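Local coordinates for protein lectin (Colocasia esculenta, PDB 5T1X) that binds mannose as a GNA-related lectin and agglutinates rabbit erythrocytes, working as a heterotetramer built from two heterodimers, at the interface of chains B and A. Coordinates in Å, arbitrary orientation; residue numbers count along the deposited sequence, not the author numbering. Chains: chain A, Lectin; chain B, Lectin.

The interface of chains B and A. Residues chain B 84, 86, 96; chain A 10, 87-89, 91, 101, 104.
B:Phe96 and A:Val89 meet at the core of this apolar patch in the heterodimer of the GNA-related lectin, where strands 84-88 and 92-96 of chain B pack on strands 89-92 and 98-101 of chain A. CG1 of A:Val89 sits over one face of the B:Phe96 ring, 3.7 Å from its centroid, in a CH-pi contact. It lies toward the rim, with CD2 of B:Phe96 at 3.6 Å. With CG1 between its own backbone N and carbonyl carbon (chi1 65°), A:Val89 turns this methyl to the B:Phe96 face and its CG2 to a face of A:Phe10; the side chain crosses that of B:Phe96 at about a right angle. A second CH-pi contact runs the other way across the interface. CB of B:Ala84 rests over the centre of the A:Tyr101 ring, 3.6 Å from its centroid.

Apolar packing continues along the strands. CD1 of A:Ile91 touches CB of B:Ala84 at 3.7 Å and also meets CG2 of B:Val86, whose side chain runs past it in the opposite direction. CG1 of B:Val86, anti to its backbone N (chi1 178°), meets CZ of A:Phe10 tip to tip. The A:Phe10 ring also receives CZ of B:Phe96 at its edge, in plane.

Among these residues no N or O of one chain lies within bonding reach of the other, which suggests that the patch contributes mainly through shape and apolar burial. The backbones nevertheless pair here: B:Phe96 forms an antiparallel beta bridge with A:Ala104, where chain A's last strand, 104-107, reaches across to chain B. On that flank the B:Phe96 ring meets backbone: its CD1 lies 3.3 Å from the carbonyl O of A:Asp87.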
loop_
_atom_site.group_PDB
_atom_site.type_symbol
_atom_site.label_atom_id
_atom_site.label_comp_id
_atom_site.label_asym_id
_atom_site.label_seq_id
_atom_site.Cartn_x
_atom_site.Cartn_y
_atom_site.Cartn_z
ATOM N N ALA B 84 -4.626 -0.300 -4.629
ATOM C CA ALA B 84 -4.489 -0.757 -3.246
ATOM C C ALA B 84 -5.270 0.155 -2.307
ATOM O O ALA B 84 -5.078 1.374 -2.344
ATOM C CB ALA B 84 -3.017 -0.793 -2.845
ATOM N N VAL B 86 -5.532 1.078 1.425
ATOM C CA VAL B 86 -4.613 0.953 2.561
ATOM C C VAL B 86 -5.149 1.659 3.786
ATOM O O VAL B 86 -5.616 2.794 3.691
ATOM C CB VAL B 86 -3.218 1.525 2.166
ATOM C CG1 VAL B 86 -2.225 1.471 3.332
ATOM C CG2 VAL B 86 -2.649 0.796 0.956
ATOM N N PHE B 96 -5.114 3.976 -3.329
ATOM C CA PHE B 96 -3.977 4.449 -4.124
ATOM C C PHE B 96 -3.893 3.710 -5.420
ATOM O O PHE B 96 -3.948 2.477 -5.420
ATOM C CB PHE B 96 -2.667 4.188 -3.373
ATOM C CG PHE B 96 -2.459 4.936 -2.079
ATOM C CD1 PHE B 96 -1.801 6.154 -2.063
ATOM C CD2 PHE B 96 -2.846 4.376 -0.866
ATOM C CE1 PHE B 96 -1.576 6.831 -0.861
ATOM C CE2 PHE B 96 -2.603 5.044 0.340
ATOM C CZ PHE B 96 -1.972 6.267 0.334
ATOM N N PHE A 10 5.061 5.369 3.116
ATOM C CA PHE A 10 4.297 6.437 2.484
ATOM C C PHE A 10 5.239 7.524 2.000
ATOM O O PHE A 10 6.366 7.641 2.516
ATOM C CB PHE A 10 3.269 7.029 3.467
ATOM C CG PHE A 10 2.170 6.076 3.845
ATOM C CD1 PHE A 10 1.062 5.904 3.022
ATOM C CD2 PHE A 10 2.242 5.337 5.026
ATOM C CE1 PHE A 10 0.041 5.011 3.370
ATOM C CE2 PHE A 10 1.222 4.442 5.371
ATOM C CZ PHE A 10 0.130 4.282 4.539
ATOM N N ASP A 87 -0.312 11.778 -3.010
ATOM C CA ASP A 87 0.216 10.854 -2.007
ATOM C C ASP A 87 0.402 9.454 -2.595
ATOM O O ASP A 87 -0.490 8.953 -3.273
ATOM C CB ASP A 87 -0.713 10.811 -0.791
ATOM C CG ASP A 87 -0.839 12.167 -0.123
ATOM O OD1 ASP A 87 0.129 12.965 -0.206
ATOM O OD2 ASP A 87 -1.919 12.450 0.438
ATOM N N TYR A 88 1.565 8.840 -2.329
ATOM C CA TYR A 88 1.944 7.501 -2.817
ATOM C C TYR A 88 2.277 6.571 -1.665
ATOM O O TYR A 88 2.548 7.025 -0.553
ATOM C CB TYR A 88 3.149 7.596 -3.786
ATOM C CG TYR A 88 2.771 8.208 -5.122
ATOM C CD1 TYR A 88 2.572 7.411 -6.241
ATOM C CD2 TYR A 88 2.523 9.574 -5.243
ATOM C CE1 TYR A 88 2.181 7.964 -7.465
ATOM C CE2 TYR A 88 2.099 10.135 -6.453
ATOM C CZ TYR A 88 1.943 9.325 -7.564
ATOM O OH TYR A 88 1.507 9.861 -8.754
ATOM N N VAL A 89 2.249 5.254 -1.929
ATOM C CA VAL A 89 2.619 4.273 -0.922
ATOM C C VAL A 89 3.408 3.152 -1.594
ATOM O O VAL A 89 3.059 2.720 -2.687
ATOM C CB VAL A 89 1.395 3.733 -0.119
ATOM C CG1 VAL A 89 0.431 2.950 -1.013
ATOM C CG2 VAL A 89 1.835 2.880 1.080
ATOM N N ILE A 91 4.335 -0.661 -0.988
ATOM C CA ILE A 91 3.897 -1.782 -0.175
ATOM C C ILE A 91 4.800 -2.976 -0.417
ATOM O O ILE A 91 4.939 -3.410 -1.558
ATOM C CB ILE A 91 2.411 -2.180 -0.439
ATOM C CG1 ILE A 91 1.443 -0.960 -0.349
ATOM C CG2 ILE A 91 1.969 -3.321 0.517
ATOM C CD1 ILE A 91 -0.013 -1.274 -0.729
ATOM N N TYR A 101 2.153 2.369 -5.316
ATOM C CA TYR A 101 0.801 2.720 -5.736
ATOM C C TYR A 101 0.540 4.181 -5.530
ATOM O O TYR A 101 0.804 4.706 -4.452
ATOM C CB TYR A 101 -0.255 1.935 -4.936
ATOM C CG TYR A 101 -0.265 0.444 -5.170
ATOM C CD1 TYR A 101 -1.069 -0.119 -6.158
ATOM C CD2 TYR A 101 0.406 -0.417 -4.308
ATOM C CE1 TYR A 101 -1.124 -1.496 -6.346
ATOM C CE2 TYR A 101 0.343 -1.800 -4.473
ATOM C CZ TYR A 101 -0.431 -2.336 -5.492
ATOM O OH TYR A 101 -0.480 -3.698 -5.695
ATOM N N ALA A 104 -3.209 8.943 -4.427
ATOM C CA ALA A 104 -4.433 8.670 -3.674
ATOM C C ALA A 104 -5.616 9.236 -4.471
ATOM O O ALA A 104 -5.550 10.396 -4.879
ATOM C CB ALA A 104 -4.352 9.321 -2.296
#